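Local structure of tRNA dimethylallyltransferase (Bacillus halodurans C-125, 2QGN) at residues 5-10 / 190-195; 12-17 / 195-200; 17-22 / 292-297; 203-208 / 270-275. The protein probably catalyses the transfer of a dimethylallyl group from dimethylallyl diphosphate to adenosine 37 of tRNAs that read codons beginning with uridine. All blocks are in the same frame, centred on the assembly; numbering follows the deposited sequence.

Overall arrangement
Near the N terminus, strand 4-9 enters the centre of a parallel sheet, and interaction 1 pairs it with strand 191-198, closing a loop of 179 residues. The chain then turns through residues 12-17 into helix 16-27. Interaction 2 sets that turn on the end of strand 191-198, closing a loop of 177 residues and sharing I195 with interaction 1. Interaction 3 shares T17 with interaction 2 and ties helix 16-27 to the start of helix 294-312. Interactions 1, 2 and 3 cross one another. Interaction 4 joins helix 201-218 to helix 256-280, closing a mostly helical loop of 61 residues; it follows interactions 1 and 2 in series and is nested inside the loop that interaction 3 closes.

Interaction 1 of 4, residues 5-10 / 190-195; sequences LVAIVG and YNLVMI
One face of the Y190 ring receives L5 CD2, which stands 4.2 Å above the ring plane, toward one side of the ring rather than over its centre. The tyrosine thus lies against L5 near the beginning of strand 4-9, with T82 and I85 of helix 74-91 also against it. From here the strands run parallel. L5 N gives its hydrogen to N191 O (3.0 Å), and L5 O accepts from V193 N. Farther along, I195 N donates to A7 O at 2.8 Å, and V9 N donates to I195 O (2.9 Å); the bond from A7 N to V193 O is weak.

Side chains alternate between two apolar faces. On one, the branched V6, I8, V193 and I195 suit a strand; V6, V193 and I195 pack against helix 294-312, and V6 and I8 also meet side chains of the adjoining strand 94-98. I195 CG1 sits between the backbone N and the carbonyl carbon (chi1 60°), which brings CD1 alongside I8, 3.6 Å from I8 CG1. On the other face A7 is small enough to be overlapped by two larger neighbours: its CB meets L192 CD2 at 3.5 Å and M194 CE at 3.4 Å. L192 lies alongside L5 and reaches I109 of helix 102-109. Were L192 cut back to alanine, the space CD2 fills between L5 CG and A7 CB would probably be left as a gap. Backbone amides supplying the polar bonds and aliphatic groups covering both faces are consistent with a largely water-free sheet centre, which carries G10 of the predicted ATP site.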
loop_
_atom_site.group_PDB
_atom_site.type_symbol
_atom_site.label_atom_id
_atom_site.label_comp_id
_atom_site.label_asym_id
_atom_site.label_seq_id
_atom_site.Cartn_x
_atom_site.Cartn_y
_atom_site.Cartn_z
ATOM N N LEU A 5 5.758 16.509 2.798
ATOM C CA LEU A 5 5.337 15.166 2.423
ATOM C C LEU A 5 4.606 14.484 3.580
ATOM O O LEU A 5 4.981 14.642 4.747
ATOM C CB LEU A 5 6.556 14.323 2.038
ATOM C CG LEU A 5 6.274 12.834 1.839
ATOM C CD1 LEU A 5 5.166 12.666 0.812
ATOM C CD2 LEU A 5 7.539 12.123 1.383
ATOM N N VAL A 6 3.564 13.728 3.246
ATOM C CA VAL A 6 2.771 12.980 4.225
ATOM C C VAL A 6 2.891 11.512 3.830
ATOM O O VAL A 6 2.884 11.181 2.643
ATOM C CB VAL A 6 1.272 13.399 4.191
ATOM C CG1 VAL A 6 0.455 12.542 5.152
ATOM C CG2 VAL A 6 1.136 14.867 4.556
ATOM N N ALA A 7 3.012 10.639 4.819
ATOM C CA ALA A 7 3.139 9.211 4.565
ATOM C C ALA A 7 2.107 8.480 5.396
ATOM O O ALA A 7 1.940 8.759 6.584
ATOM C CB ALA A 7 4.532 8.739 4.936
ATOM N N ILE A 8 1.417 7.541 4.769
ATOM C CA ILE A 8 0.396 6.778 5.455
ATOM C C ILE A 8 0.780 5.328 5.413
ATOM O O ILE A 8 0.738 4.715 4.356
ATOM C CB ILE A 8 -0.932 6.945 4.768
ATOM C CG1 ILE A 8 -1.253 8.439 4.664
ATOM C CG2 ILE A 8 -2.007 6.177 5.533
ATOM C CD1 ILE A 8 -2.481 8.724 3.848
ATOM N N VAL A 9 1.162 4.774 6.556
ATOM C CA VAL A 9 1.594 3.378 6.597
ATOM C C VAL A 9 0.690 2.512 7.452
ATOM O O VAL A 9 -0.103 3.014 8.237
ATOM C CB VAL A 9 3.035 3.280 7.130
ATOM C CG1 VAL A 9 3.992 3.964 6.159
ATOM C CG2 VAL A 9 3.133 3.964 8.491
ATOM N N GLY A 10 0.821 1.206 7.289
ATOM C CA GLY A 10 0.011 0.295 8.061
ATOM C C GLY A 10 -0.268 -0.978 7.295
ATOM O O GLY A 10 -0.119 -1.006 6.077
ATOM N N TYR A 190 12.918 15.522 4.023
ATOM C CA TYR A 190 11.582 16.066 3.794
ATOM C C TYR A 190 10.968 16.492 5.124
ATOM O O TYR A 190 11.507 16.206 6.191
ATOM C CB TYR A 190 10.651 15.014 3.170
ATOM C CG TYR A 190 11.063 14.484 1.811
ATOM C CD1 TYR A 190 11.892 13.369 1.693
ATOM C CD2 TYR A 190 10.626 15.101 0.639
ATOM C CE1 TYR A 190 12.276 12.885 0.440
ATOM C CE2 TYR A 190 11.007 14.624 -0.619
ATOM C CZ TYR A 190 11.831 13.518 -0.705
ATOM O OH TYR A 190 12.231 13.058 -1.928
ATOM N N ASN A 191 9.844 17.199 5.036
ATOM C CA ASN A 191 9.072 17.635 6.197
ATOM C C ASN A 191 7.950 16.614 6.113
ATOM O O ASN A 191 6.889 16.864 5.537
ATOM C CB ASN A 191 8.541 19.060 5.991
ATOM C CG ASN A 191 7.730 19.570 7.177
ATOM O OD1 ASN A 191 7.932 19.147 8.310
ATOM N ND2 ASN A 191 6.821 20.506 6.916
ATOM N N LEU A 192 8.238 15.438 6.653
ATOM C CA LEU A 192 7.325 14.308 6.621
ATOM C C LEU A 192 6.380 14.224 7.796
ATOM O O LEU A 192 6.723 14.589 8.914
ATOM C CB LEU A 192 8.126 13.006 6.564
ATOM C CG LEU A 192 7.701 11.942 5.553
ATOM C CD1 LEU A 192 8.373 10.627 5.940
ATOM C CD2 LEU A 192 6.184 11.769 5.534
ATOM N N VAL A 193 5.187 13.719 7.533
ATOM C CA VAL A 193 4.210 13.533 8.586
ATOM C C VAL A 193 3.734 12.084 8.545
ATOM O O VAL A 193 2.633 11.805 8.080
ATOM C CB VAL A 193 2.995 14.442 8.401
ATOM C CG1 VAL A 193 2.036 14.225 9.553
ATOM C CG2 VAL A 193 3.429 15.905 8.326
HETATM N N MSE A 194 4.567 11.168 9.032
HETATM C CA MSE A 194 4.244 9.742 9.042
HETATM C C MSE A 194 3.103 9.351 9.972
HETATM O O MSE A 194 3.199 9.496 11.195
HETATM C CB MSE A 194 5.467 8.923 9.444
HETATM C CG MSE A 194 6.539 8.765 8.387
HETATM SE SE MSE A 194 6.979 6.879 8.156
HETATM C CE MSE A 194 7.021 6.814 6.232
ATOM N N ILE A 195 2.028 8.837 9.398
ATOM C CA ILE A 195 0.907 8.402 10.206
ATOM C C ILE A 195 0.693 6.907 10.004
ATOM O O ILE A 195 0.827 6.380 8.894
ATOM C CB ILE A 195 -0.362 9.175 9.840
ATOM C CG1 ILE A 195 -0.704 8.957 8.377
ATOM C CG2 ILE A 195 -0.132 10.669 10.069
ATOM C CD1 ILE A 195 -1.707 9.927 7.868
#

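Interaction 2 of 4, residues 12-17 / 195-200; sequences TAVGKT and IGLTME. With SO4 (sulfate ion), chain B.
V14, in the P-loop (Walker A) turn that joins strand 4-9 to helix 16-27, lays its CG2 on L197 CB at 3.6 Å, so the phosphate-binding loop rests on the neighbouring strand 191-198. A sulfate ion, probably from the crystallisation liquor, occupies the loop much as a nucleotide or substrate phosphate would be expected to. K16 shows how its side chain serves both sides. CB comes within 3.3 Å of sulfate O2; CG touches L197 CD1 at 4.1 Å; CD passes close to the carbonyl of G10; and bends at the last three torsions curl the chain back to bring NZ to 3.5 Å from sulfate O2. That is long for a hydrogen bond, yet probably near enough for the ammonium charge to draw on the anion. A methionine in its place would probably leave the anion without this nearby positive charge. The main grip is made by backbone amides: K16 N reaches sulfate O1 at 2.8 Å, G15 N also holds O1, and A13 N and T17 N bind O4 and O2. G15 must be glycine, because at its backbone angles a CB would collide with the preceding carbonyl. As N-cap it starts helix 16-27, whose dipole probably helps to hold the anion. On the strand side of the loop, M199, bent at its last torsion, carries CE to within 3.9 Å of V14 O.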
loop_
_atom_site.group_PDB
_atom_site.type_symbol
_atom_site.label_atom_id
_atom_site.label_comp_id
_atom_site.label_asym_id
_atom_site.label_seq_id
_atom_site.Cartn_x
_atom_site.Cartn_y
_atom_site.Cartn_z
ATOM N N THR A 12 -2.383 -4.271 5.593
ATOM C CA THR A 12 -3.468 -4.283 4.625
ATOM C C THR A 12 -4.827 -4.363 5.315
ATOM O O THR A 12 -4.932 -4.862 6.437
ATOM C CB THR A 12 -3.328 -5.484 3.640
ATOM O OG1 THR A 12 -3.410 -6.717 4.369
ATOM C CG2 THR A 12 -1.994 -5.421 2.906
ATOM N N ALA A 13 -5.856 -3.852 4.636
ATOM C CA ALA A 13 -7.238 -3.857 5.127
ATOM C C ALA A 13 -7.493 -2.944 6.317
ATOM O O ALA A 13 -8.509 -3.093 7.003
ATOM C CB ALA A 13 -7.666 -5.292 5.476
ATOM N N VAL A 14 -6.583 -2.011 6.584
ATOM C CA VAL A 14 -6.788 -1.109 7.721
ATOM C C VAL A 14 -7.493 0.184 7.320
ATOM O O VAL A 14 -7.958 0.924 8.175
ATOM C CB VAL A 14 -5.452 -0.771 8.426
ATOM C CG1 VAL A 14 -4.707 -2.048 8.712
ATOM C CG2 VAL A 14 -4.606 0.175 7.574
ATOM N N GLY A 15 -7.574 0.448 6.019
ATOM C CA GLY A 15 -8.238 1.653 5.556
ATOM C C GLY A 15 -7.292 2.709 5.021
ATOM O O GLY A 15 -7.640 3.887 4.927
ATOM N N LYS A 16 -6.084 2.289 4.674
ATOM C CA LYS A 16 -5.101 3.214 4.142
ATOM C C LYS A 16 -5.672 3.981 2.953
ATOM O O LYS A 16 -5.703 5.203 2.969
ATOM C CB LYS A 16 -3.824 2.455 3.763
ATOM C CG LYS A 16 -2.723 2.575 4.832
ATOM C CD LYS A 16 -1.886 1.292 5.058
ATOM C CE LYS A 16 -1.229 0.767 3.776
ATOM N NZ LYS A 16 -2.233 0.258 2.802
ATOM N N THR A 17 -6.157 3.270 1.942
ATOM C CA THR A 17 -6.720 3.929 0.761
ATOM C C THR A 17 -7.878 4.863 1.055
ATOM O O THR A 17 -7.900 6.002 0.582
ATOM C CB THR A 17 -7.236 2.929 -0.272
ATOM O OG1 THR A 17 -6.164 2.086 -0.714
ATOM C CG2 THR A 17 -7.812 3.675 -1.452
ATOM N N ILE A 195 2.028 8.837 9.398
ATOM C CA ILE A 195 0.907 8.402 10.206
ATOM C C ILE A 195 0.693 6.907 10.004
ATOM O O ILE A 195 0.827 6.380 8.894
ATOM C CB ILE A 195 -0.362 9.175 9.840
ATOM C CG1 ILE A 195 -0.704 8.957 8.377
ATOM C CG2 ILE A 195 -0.132 10.669 10.069
ATOM C CD1 ILE A 195 -1.707 9.927 7.868
ATOM N N GLY A 196 0.367 6.226 11.087
ATOM C CA GLY A 196 0.147 4.801 11.011
ATOM C C GLY A 196 -1.280 4.467 11.338
ATOM O O GLY A 196 -1.886 5.060 12.240
ATOM N N LEU A 197 -1.820 3.510 10.598
ATOM C CA LEU A 197 -3.193 3.085 10.809
ATOM C C LEU A 197 -3.224 1.687 11.404
ATOM O O LEU A 197 -2.794 0.735 10.763
ATOM C CB LEU A 197 -3.947 3.116 9.479
ATOM C CG LEU A 197 -3.973 4.492 8.797
ATOM C CD1 LEU A 197 -4.986 4.463 7.640
ATOM C CD2 LEU A 197 -4.354 5.568 9.805
ATOM N N THR A 198 -3.709 1.572 12.634
ATOM C CA THR A 198 -3.810 0.274 13.296
ATOM C C THR A 198 -5.248 -0.095 13.558
ATOM O O THR A 198 -6.159 0.715 13.388
ATOM C CB THR A 198 -3.123 0.219 14.671
ATOM O OG1 THR A 198 -3.436 1.406 15.409
ATOM C CG2 THR A 198 -1.649 0.034 14.524
HETATM N N MSE A 199 -5.421 -1.325 14.031
HETATM C CA MSE A 199 -6.734 -1.872 14.310
HETATM C C MSE A 199 -6.565 -3.059 15.258
HETATM O O MSE A 199 -5.480 -3.631 15.355
HETATM C CB MSE A 199 -7.339 -2.312 12.979
HETATM C CG MSE A 199 -8.762 -2.813 13.005
HETATM SE SE MSE A 199 -9.370 -3.115 11.168
HETATM C CE MSE A 199 -9.930 -1.310 10.713
ATOM N N GLU A 200 -7.632 -3.419 15.961
ATOM C CA GLU A 200 -7.589 -4.546 16.890
ATOM C C GLU A 200 -7.287 -5.872 16.198
ATOM O O GLU A 200 -8.042 -6.310 15.327
ATOM C CB GLU A 200 -8.912 -4.655 17.628
ATOM C CG GLU A 200 -8.957 -3.815 18.869
ATOM C CD GLU A 200 -10.366 -3.456 19.254
ATOM O OE1 GLU A 200 -11.220 -4.379 19.336
ATOM O OE2 GLU A 200 -10.616 -2.248 19.480
HETATM S S SO4 B . -6.060 -0.677 2.858
HETATM O O1 SO4 B . -5.452 -0.445 4.182
HETATM O O2 SO4 B . -5.672 0.423 1.947
HETATM O O3 SO4 B . -7.534 -0.711 2.989
HETATM O O4 SO4 B . -5.576 -1.963 2.312
#

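Interaction 3 of 4, residues 17-22 / 292-297; sequences TKTSVM and VDFDKK. With SO4 (sulfate ion), chain B.
With CG anti to its backbone N (chi1 -179°), K18 runs out straight as far as CE, laying its methylene groups over one face of the F294 ring. F294 in turn has CG anti to its own carbonyl carbon (chi1 -83°), which swings the ring out toward helix 16-27. K18 CD stands 3.5 Å from the F294 ring centroid, close to the ring normal: a CH-pi contact. The chain turns only at its last torsion, beyond which NZ remains 5.2 Å from the same centroid, at most a weak cation-pi attraction. A lysine suits this surface place because its aliphatic part can cover an aromatic ring while its charge remains at the protein's edge. M22, here selenomethionine, comes to the ring from a different direction. Its selenium lies at the edge near the ring plane, 4.0 Å from F294 CD2, in a Met-aromatic contact, and its CE touches D295 OD2 at 3.9 Å.

The contact joins the helix that follows the P-loop to the start of helix 294-312. That start is capped by D293, in the N-cap position: its OD2 accepts from D295 N at 2.7 Å, meeting the donor above the carboxylate plane, and its carbonyl O takes both K296 N and K297 N. F294 projects from a first turn that the cap probably helps to hold, with M289 also packed against its ring. At the other end of segment 17-22, T17 OG1 donates to sulfate O2 at 3.2 Å.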
loop_
_atom_site.group_PDB
_atom_site.type_symbol
_atom_site.label_atom_id
_atom_site.label_comp_id
_atom_site.label_asym_id
_atom_site.label_seq_id
_atom_site.Cartn_x
_atom_site.Cartn_y
_atom_site.Cartn_z
ATOM N N THR A 17 -6.157 3.270 1.942
ATOM C CA THR A 17 -6.720 3.929 0.761
ATOM C C THR A 17 -7.878 4.863 1.055
ATOM O O THR A 17 -7.900 6.002 0.582
ATOM C CB THR A 17 -7.236 2.929 -0.272
ATOM O OG1 THR A 17 -6.164 2.086 -0.714
ATOM C CG2 THR A 17 -7.812 3.675 -1.452
ATOM N N LYS A 18 -8.861 4.377 1.808
ATOM C CA LYS A 18 -10.020 5.205 2.127
ATOM C C LYS A 18 -9.583 6.496 2.820
ATOM O O LYS A 18 -9.891 7.587 2.343
ATOM C CB LYS A 18 -11.012 4.457 3.028
ATOM C CG LYS A 18 -12.269 5.283 3.376
ATOM C CD LYS A 18 -13.213 4.549 4.329
ATOM C CE LYS A 18 -14.523 5.328 4.592
ATOM N NZ LYS A 18 -15.441 5.436 3.389
ATOM N N THR A 19 -8.864 6.355 3.935
ATOM C CA THR A 19 -8.389 7.500 4.704
ATOM C C THR A 19 -7.535 8.383 3.807
ATOM O O THR A 19 -7.561 9.610 3.884
ATOM C CB THR A 19 -7.553 7.050 5.927
ATOM O OG1 THR A 19 -6.442 6.271 5.488
ATOM C CG2 THR A 19 -8.372 6.195 6.846
ATOM N N SER A 20 -6.805 7.726 2.925
ATOM C CA SER A 20 -5.920 8.384 1.990
ATOM C C SER A 20 -6.617 9.371 1.065
ATOM O O SER A 20 -6.248 10.548 1.019
ATOM C CB SER A 20 -5.205 7.335 1.142
ATOM O OG SER A 20 -4.164 7.926 0.426
ATOM N N VAL A 21 -7.620 8.900 0.326
ATOM C CA VAL A 21 -8.307 9.771 -0.617
ATOM C C VAL A 21 -9.082 10.884 0.070
ATOM O O VAL A 21 -9.184 11.985 -0.464
ATOM C CB VAL A 21 -9.215 8.965 -1.569
ATOM C CG1 VAL A 21 -8.405 7.817 -2.175
ATOM C CG2 VAL A 21 -10.437 8.454 -0.858
HETATM N N MSE A 22 -9.589 10.620 1.273
HETATM C CA MSE A 22 -10.314 11.649 1.996
HETATM C C MSE A 22 -9.368 12.773 2.412
HETATM O O MSE A 22 -9.712 13.954 2.305
HETATM C CB MSE A 22 -10.998 11.074 3.237
HETATM C CG MSE A 22 -12.233 10.253 2.942
HETATM SE SE MSE A 22 -12.920 9.430 4.556
HETATM C CE MSE A 22 -14.219 10.794 5.031
ATOM N N VAL A 292 -14.569 2.564 13.482
ATOM C CA VAL A 292 -14.718 3.974 13.776
ATOM C C VAL A 292 -15.424 4.724 12.661
ATOM O O VAL A 292 -15.501 4.241 11.538
ATOM C CB VAL A 292 -13.355 4.620 14.050
ATOM C CG1 VAL A 292 -12.555 4.722 12.761
ATOM C CG2 VAL A 292 -13.558 5.977 14.698
ATOM N N ASP A 293 -15.958 5.896 12.975
ATOM C CA ASP A 293 -16.643 6.687 11.964
ATOM C C ASP A 293 -15.637 7.534 11.205
ATOM O O ASP A 293 -15.074 8.475 11.764
ATOM C CB ASP A 293 -17.678 7.614 12.601
ATOM C CG ASP A 293 -18.291 8.568 11.593
ATOM O OD1 ASP A 293 -18.969 9.536 12.002
ATOM O OD2 ASP A 293 -18.089 8.337 10.382
ATOM N N PHE A 294 -15.422 7.226 9.932
ATOM C CA PHE A 294 -14.460 7.994 9.153
ATOM C C PHE A 294 -14.806 9.471 9.104
ATOM O O PHE A 294 -13.930 10.302 8.885
ATOM C CB PHE A 294 -14.301 7.416 7.740
ATOM C CG PHE A 294 -13.341 6.253 7.678
ATOM C CD1 PHE A 294 -13.626 5.068 8.342
ATOM C CD2 PHE A 294 -12.130 6.359 6.999
ATOM C CE1 PHE A 294 -12.717 4.005 8.333
ATOM C CE2 PHE A 294 -11.226 5.302 6.987
ATOM C CZ PHE A 294 -11.517 4.127 7.656
ATOM N N ASP A 295 -16.074 9.797 9.343
ATOM C CA ASP A 295 -16.509 11.188 9.337
ATOM C C ASP A 295 -16.028 11.900 10.599
ATOM O O ASP A 295 -16.127 13.119 10.713
ATOM C CB ASP A 295 -18.035 11.260 9.222
ATOM C CG ASP A 295 -18.505 11.206 7.786
ATOM O OD1 ASP A 295 -19.726 11.093 7.558
ATOM O OD2 ASP A 295 -17.642 11.287 6.884
ATOM N N LYS A 296 -15.496 11.124 11.538
ATOM C CA LYS A 296 -14.980 11.658 12.792
ATOM C C LYS A 296 -13.457 11.624 12.770
ATOM O O LYS A 296 -12.791 12.658 12.873
ATOM C CB LYS A 296 -15.461 10.816 13.974
ATOM C CG LYS A 296 -16.492 11.471 14.864
ATOM C CD LYS A 296 -17.835 11.623 14.173
ATOM C CE LYS A 296 -18.901 12.080 15.172
ATOM N NZ LYS A 296 -18.525 13.357 15.847
ATOM N N LYS A 297 -12.913 10.419 12.638
ATOM C CA LYS A 297 -11.466 10.236 12.614
ATOM C C LYS A 297 -10.779 11.138 11.619
ATOM O O LYS A 297 -9.746 11.724 11.923
ATOM C CB LYS A 297 -11.100 8.779 12.313
ATOM C CG LYS A 297 -10.991 7.910 13.549
ATOM C CD LYS A 297 -9.894 8.402 14.497
ATOM C CE LYS A 297 -9.674 7.413 15.635
ATOM N NZ LYS A 297 -8.539 7.777 16.530
HETATM S S SO4 B . -6.060 -0.677 2.858
HETATM O O1 SO4 B . -5.452 -0.445 4.182
HETATM O O2 SO4 B . -5.672 0.423 1.947
HETATM O O3 SO4 B . -7.534 -0.711 2.989
HETATM O O4 SO4 B . -5.576 -1.963 2.312
#

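Interaction 4 of 4, residues 203-208 / 270-275; sequences VLYDRI and YAKRQL
Two helices, 201-218 and 256-280, whose directions are closer to antiparallel than parallel, meet where L204 and I208 face A271. The short segments cross at 138°, and their axes come no nearer than 11.3 Å, a wide spacing bridged by the longer side chains. I208 CD1 reaches A271 CB at 3.6 Å, while L204 CD2 touches the same CB from 4.2 Å. L204 holds CG anti to its backbone N (chi1 -178°), which extends the branch across the gap, where CD2 also meets L275 CD1 at 4.2 Å; the two leucine side chains pass one another, running opposite ways. Alanine suits the middle of this patch, its single methyl giving two branched residues of the other helix a common surface.

Segment 270-275 runs into residues 272-279, a region thought by similarity to interact with substrate tRNA, and K272 is its first residue. The Y205 side chain slants toward K272 and touches its methylenes with the hydroxyl oxygen alone: OH lies 3.6 Å from K272 CB and 3.8 Å from its CD. These are packing contacts, while the extended lysine carries its charge away from helix 201-218 at the exposed surface. That helix also reaches the phosphate-binding loop: L204 packs on V14, and R207 NE donates a hydrogen bond to A13 O. I208 also touches the side chains of S267 and R268 of helix 256-280.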
loop_
_atom_site.group_PDB
_atom_site.type_symbol
_atom_site.label_atom_id
_atom_site.label_comp_id
_atom_site.label_asym_id
_atom_site.label_seq_id
_atom_site.Cartn_x
_atom_site.Cartn_y
_atom_site.Cartn_z
ATOM N N VAL A 203 -10.216 -7.965 14.589
ATOM C CA VAL A 203 -10.910 -7.312 13.493
ATOM C C VAL A 203 -10.036 -7.272 12.247
ATOM O O VAL A 203 -10.533 -7.441 11.135
ATOM C CB VAL A 203 -11.331 -5.864 13.864
ATOM C CG1 VAL A 203 -12.104 -5.239 12.719
ATOM C CG2 VAL A 203 -12.173 -5.874 15.138
ATOM N N LEU A 204 -8.736 -7.049 12.429
ATOM C CA LEU A 204 -7.830 -6.998 11.287
ATOM C C LEU A 204 -7.772 -8.336 10.554
ATOM O O LEU A 204 -7.868 -8.385 9.327
ATOM C CB LEU A 204 -6.420 -6.609 11.732
ATOM C CG LEU A 204 -5.415 -6.495 10.578
ATOM C CD1 LEU A 204 -5.892 -5.451 9.586
ATOM C CD2 LEU A 204 -4.043 -6.129 11.120
ATOM N N TYR A 205 -7.608 -9.417 11.314
ATOM C CA TYR A 205 -7.531 -10.745 10.724
ATOM C C TYR A 205 -8.854 -11.121 10.072
ATOM O O TYR A 205 -8.893 -11.668 8.962
ATOM C CB TYR A 205 -7.146 -11.787 11.783
ATOM C CG TYR A 205 -5.716 -11.672 12.252
ATOM C CD1 TYR A 205 -4.820 -10.844 11.594
ATOM C CD2 TYR A 205 -5.253 -12.405 13.343
ATOM C CE1 TYR A 205 -3.504 -10.739 12.002
ATOM C CE2 TYR A 205 -3.924 -12.310 13.765
ATOM C CZ TYR A 205 -3.050 -11.469 13.081
ATOM O OH TYR A 205 -1.723 -11.347 13.460
ATOM N N ASP A 206 -9.944 -10.805 10.755
ATOM C CA ASP A 206 -11.264 -11.112 10.239
ATOM C C ASP A 206 -11.510 -10.397 8.910
ATOM O O ASP A 206 -12.079 -10.977 7.988
ATOM C CB ASP A 206 -12.314 -10.710 11.279
ATOM C CG ASP A 206 -13.699 -11.177 10.923
ATOM O OD1 ASP A 206 -14.512 -11.338 11.860
ATOM O OD2 ASP A 206 -13.983 -11.371 9.721
ATOM N N ARG A 207 -11.077 -9.146 8.803
ATOM C CA ARG A 207 -11.281 -8.397 7.569
ATOM C C ARG A 207 -10.409 -8.958 6.456
ATOM O O ARG A 207 -10.820 -8.994 5.304
ATOM C CB ARG A 207 -10.986 -6.914 7.801
ATOM C CG ARG A 207 -12.103 -6.191 8.537
ATOM C CD ARG A 207 -11.631 -4.884 9.150
ATOM N NE ARG A 207 -11.146 -3.892 8.184
ATOM C CZ ARG A 207 -11.923 -3.048 7.509
ATOM N NH1 ARG A 207 -13.239 -3.066 7.672
ATOM N NH2 ARG A 207 -11.378 -2.157 6.700
ATOM N N ILE A 208 -9.210 -9.407 6.821
ATOM C CA ILE A 208 -8.262 -9.994 5.879
ATOM C C ILE A 208 -8.807 -11.315 5.329
ATOM O O ILE A 208 -8.702 -11.598 4.132
ATOM C CB ILE A 208 -6.899 -10.235 6.568
ATOM C CG1 ILE A 208 -6.131 -8.919 6.653
ATOM C CG2 ILE A 208 -6.098 -11.294 5.831
ATOM C CD1 ILE A 208 -4.749 -9.059 7.237
ATOM N N TYR A 270 1.622 -11.653 7.301
ATOM C CA TYR A 270 2.284 -10.498 6.734
ATOM C C TYR A 270 1.812 -9.221 7.414
ATOM O O TYR A 270 2.623 -8.424 7.882
ATOM C CB TYR A 270 2.027 -10.424 5.240
ATOM C CG TYR A 270 2.761 -9.301 4.556
ATOM C CD1 TYR A 270 2.071 -8.220 4.030
ATOM C CD2 TYR A 270 4.144 -9.347 4.390
ATOM C CE1 TYR A 270 2.732 -7.211 3.342
ATOM C CE2 TYR A 270 4.821 -8.340 3.703
ATOM C CZ TYR A 270 4.104 -7.277 3.178
ATOM O OH TYR A 270 4.749 -6.298 2.457
ATOM N N ALA A 271 0.500 -9.028 7.475
ATOM C CA ALA A 271 -0.042 -7.837 8.109
ATOM C C ALA A 271 0.680 -7.644 9.435
ATOM O O ALA A 271 1.185 -6.562 9.730
ATOM C CB ALA A 271 -1.538 -8.001 8.334
ATOM N N LYS A 272 0.750 -8.715 10.215
ATOM C CA LYS A 272 1.415 -8.677 11.506
ATOM C C LYS A 272 2.850 -8.168 11.389
ATOM O O LYS A 272 3.228 -7.187 12.036
ATOM C CB LYS A 272 1.403 -10.071 12.124
ATOM C CG LYS A 272 2.211 -10.190 13.385
ATOM C CD LYS A 272 2.071 -11.580 13.970
ATOM C CE LYS A 272 2.884 -11.707 15.237
ATOM N NZ LYS A 272 2.678 -13.028 15.865
ATOM N N ARG A 273 3.644 -8.831 10.552
ATOM C CA ARG A 273 5.040 -8.445 10.350
ATOM C C ARG A 273 5.195 -6.959 10.025
ATOM O O ARG A 273 6.107 -6.294 10.523
ATOM C CB ARG A 273 5.663 -9.273 9.218
ATOM C CG ARG A 273 5.936 -10.729 9.566
ATOM C CD ARG A 273 6.522 -11.472 8.364
ATOM N NE ARG A 273 5.499 -12.070 7.503
ATOM C CZ ARG A 273 5.554 -12.098 6.173
ATOM N NH1 ARG A 273 4.576 -12.674 5.478
ATOM N NH2 ARG A 273 6.574 -11.530 5.534
ATOM N N GLN A 274 4.311 -6.436 9.186
ATOM C CA GLN A 274 4.392 -5.028 8.823
ATOM C C GLN A 274 3.973 -4.127 9.979
ATOM O O GLN A 274 4.591 -3.094 10.216
ATOM C CB GLN A 274 3.537 -4.739 7.585
ATOM C CG GLN A 274 4.250 -4.979 6.251
ATOM C CD GLN A 274 5.305 -3.908 5.932
ATOM O OE1 GLN A 274 6.534 -4.160 5.958
ATOM N NE2 GLN A 274 4.828 -2.701 5.630
ATOM N N LEU A 275 2.929 -4.517 10.701
ATOM C CA LEU A 275 2.453 -3.724 11.832
ATOM C C LEU A 275 3.532 -3.602 12.919
ATOM O O LEU A 275 3.650 -2.569 13.573
ATOM C CB LEU A 275 1.195 -4.365 12.423
ATOM C CG LEU A 275 0.062 -3.444 12.874
ATOM C CD1 LEU A 275 -1.066 -4.301 13.440
ATOM C CD2 LEU A 275 0.563 -2.459 13.914
#